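Local coordinates for protein putative metalloprotease II (Bacteroides fragilis, PDB 4ON1) that probably cleaves peptide bonds as a zinc-dependent metalloendopeptidase related to fragilysin, at residues K112-M115 and A116-N120. Numbering follows the deposited sequence.
Sequences KERM and AEIAN
Arg-114 reaches along the first turns of helix 112-126 to pair with Glu-117, three residues on, and to lie across Ile-118, four residues on. From CB its chain starts beside its own carbonyl carbon and turns about the CB-CG bond (chi2 57°), which directs it along the helix. CD then passes 3.5 Å from Glu-117 OE2, and the guanidinium runs over the methyl end of Ile-118, whose CD1 sits nearest CZ and NH2 of Arg-114, 3.8 Å from each, with NE a little farther. At the tip the two amino groups part: NH1 donates to Glu-117 OE2 at 2.8 Å in a salt bridge, while NH2 forms a second one with Glu-217. The carboxylate oxygen offers its anti lone pair and sits near the guanidinium plane; a single bond joins the two flat groups, whose planes are 71° apart. Ile-118 CD1 covers one guanidinium face off-centre, toward the rim. Around the helix, Met-115 bends at chi2 and chi3 to bring CE within 4.0 Å of Ile-118 CB, and both side chains also touch Tyr-109 of strand 102-109; Met-115 and Ala-119 pack on Ile-153 and Ile-156 of strand 153-159. Beneath, the i to i+4 ladder is regular: Ile-118 N donates to Arg-114 O at 2.8 Å and Ala-119 N to Met-115 O at 2.9 Å. The helix is thus amphipathic, its apolar side laid on the strands of the fragilysin-type N-terminal domain. Paired with two carboxylates, one at each terminal nitrogen, and with a methyl over one face, the Arg-114 guanidinium has its orientation restricted and its positive charge probably stabilised.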
ATOM      1  N   LYS A 112       1.958  12.553  19.571  1.00 15.49           N
ATOM      2  CA  LYS A 112       0.879  12.020  20.402  1.00 22.64           C
ATOM      3  C   LYS A 112      -0.509  12.469  19.945  1.00 23.77           C
ATOM      4  O   LYS A 112      -1.447  11.669  19.938  1.00 25.36           O
ATOM      5  CB  LYS A 112       1.073  12.425  21.868  1.00 39.88           C
ATOM      6  CG  LYS A 112      -0.139  12.091  22.733  1.00 61.98           C
ATOM      7  CD  LYS A 112       0.067  12.335  24.221  1.00 79.01           C
ATOM      8  CE  LYS A 112      -1.117  11.784  25.019  1.00 75.58           C
ATOM      9  NZ  LYS A 112      -0.848  11.687  26.481  1.00 75.57           N
ATOM     10  N   GLU A 113      -0.642  13.736  19.554  1.00 24.78           N
ATOM     11  CA  GLU A 113      -1.930  14.230  19.070  1.00 23.54           C
ATOM     12  C   GLU A 113      -2.340  13.476  17.815  1.00 20.96           C
ATOM     13  O   GLU A 113      -3.486  13.040  17.696  1.00 26.43           O
ATOM     14  CB  GLU A 113      -1.905  15.734  18.782  1.00 26.09           C
ATOM     15  CG  GLU A 113      -1.539  16.617  19.960  1.00 66.25           C
ATOM     16  CD  GLU A 113      -1.673  18.093  19.625  1.00 83.90           C
ATOM     17  OE1 GLU A 113      -2.619  18.451  18.886  1.00 90.88           O
ATOM     18  OE2 GLU A 113      -0.841  18.894  20.104  1.00 81.26           O
ATOM     19  N   ARG A 114      -1.418  13.345  16.867  1.00 18.67           N
ATOM     20  CA  ARG A 114      -1.736  12.621  15.639  1.00 20.00           C
ATOM     21  C   ARG A 114      -2.110  11.184  15.984  1.00 19.86           C
ATOM     22  O   ARG A 114      -3.072  10.645  15.438  1.00 18.81           O
ATOM     23  CB  ARG A 114      -0.570  12.652  14.646  1.00 19.02           C
ATOM     24  CG  ARG A 114      -0.924  12.106  13.245  1.00 16.67           C
ATOM     25  CD  ARG A 114      -2.099  12.852  12.606  1.00 16.92           C
ATOM     26  NE  ARG A 114      -2.516  12.267  11.328  1.00 18.60           N
ATOM     27  CZ  ARG A 114      -3.776  12.256  10.892  1.00 26.07           C
ATOM     28  NH1 ARG A 114      -4.730  12.800  11.629  1.00 21.63           N
ATOM     29  NH2 ARG A 114      -4.083  11.707   9.726  1.00 20.60           N
ATOM     30  N   MET A 115      -1.365  10.565  16.898  1.00 17.32           N
ATOM     31  CA  MET A 115      -1.698   9.201  17.312  1.00 22.76           C
ATOM     32  C   MET A 115      -3.134   9.112  17.832  1.00 23.25           C
ATOM     33  O   MET A 115      -3.862   8.169  17.514  1.00 21.31           O
ATOM     34  CB  MET A 115      -0.729   8.692  18.383  1.00 19.56           C
ATOM     35  CG  MET A 115      -1.033   7.272  18.868  1.00 24.62           C
ATOM     36  SD  MET A 115      -0.298   5.949  17.870  1.00 25.11           S
ATOM     37  CE  MET A 115      -1.554   5.686  16.620  1.00 30.42           C
ATOM     38  N   ALA A 116      -3.543  10.113  18.606  1.00 18.80           N
ATOM     39  CA  ALA A 116      -4.893  10.139  19.159  1.00 22.25           C
ATOM     40  C   ALA A 116      -5.921  10.263  18.040  1.00 20.17           C
ATOM     41  O   ALA A 116      -6.963   9.604  18.066  1.00 17.60           O
ATOM     42  CB  ALA A 116      -5.048  11.293  20.166  1.00 16.44           C
ATOM     43  N   GLU A 117      -5.622  11.100  17.052  1.00 20.88           N
ATOM     44  CA  GLU A 117      -6.511  11.254  15.904  1.00 24.58           C
ATOM     45  C   GLU A 117      -6.627   9.946  15.122  1.00 26.17           C
ATOM     46  O   GLU A 117      -7.716   9.568  14.686  1.00 23.17           O
ATOM     47  CB  GLU A 117      -6.025  12.384  14.998  1.00 18.30           C
ATOM     48  CG  GLU A 117      -6.162  13.767  15.629  1.00 28.36           C
ATOM     49  CD  GLU A 117      -5.388  14.841  14.886  1.00 36.68           C
ATOM     50  OE1 GLU A 117      -5.310  15.972  15.411  1.00 42.79           O
ATOM     51  OE2 GLU A 117      -4.863  14.562  13.785  1.00 31.27           O
ATOM     52  N   ILE A 118      -5.506   9.255  14.953  1.00 20.27           N
ATOM     53  CA  ILE A 118      -5.516   7.983  14.240  1.00 12.71           C
ATOM     54  C   ILE A 118      -6.352   6.948  14.996  1.00 14.67           C
ATOM     55  O   ILE A 118      -7.162   6.234  14.404  1.00 17.53           O
ATOM     56  CB  ILE A 118      -4.097   7.435  14.038  1.00 15.72           C
ATOM     57  CG1 ILE A 118      -3.276   8.373  13.145  1.00 22.04           C
ATOM     58  CG2 ILE A 118      -4.160   6.052  13.390  1.00 11.15           C
ATOM     59  CD1 ILE A 118      -3.851   8.542  11.734  1.00 19.07           C
ATOM     60  N   ALA A 119      -6.172   6.883  16.311  1.00 17.29           N
ATOM     61  CA  ALA A 119      -6.932   5.940  17.121  1.00 24.96           C
ATOM     62  C   ALA A 119      -8.436   6.216  17.053  1.00 24.70           C
ATOM     63  O   ALA A 119      -9.239   5.283  16.997  1.00 19.15           O
ATOM     64  CB  ALA A 119      -6.459   5.983  18.558  1.00 22.16           C
ATOM     65  N   ASN A 120      -8.810   7.494  17.044  1.00 17.22           N
ATOM     66  CA  ASN A 120     -10.216   7.876  16.930  1.00 25.07           C
ATOM     67  C   ASN A 120     -10.807   7.416  15.601  1.00 21.59           C
ATOM     68  O   ASN A 120     -11.956   6.975  15.540  1.00 24.01           O
ATOM     69  CB  ASN A 120     -10.396   9.392  17.061  1.00 20.39           C
ATOM     70  CG  ASN A 120     -10.010   9.923  18.433  1.00 30.39           C
ATOM     71  OD1 ASN A 120     -10.059   9.206  19.433  1.00 28.35           O
ATOM     72  ND2 ASN A 120      -9.640  11.202  18.482  1.00 28.19           N
TER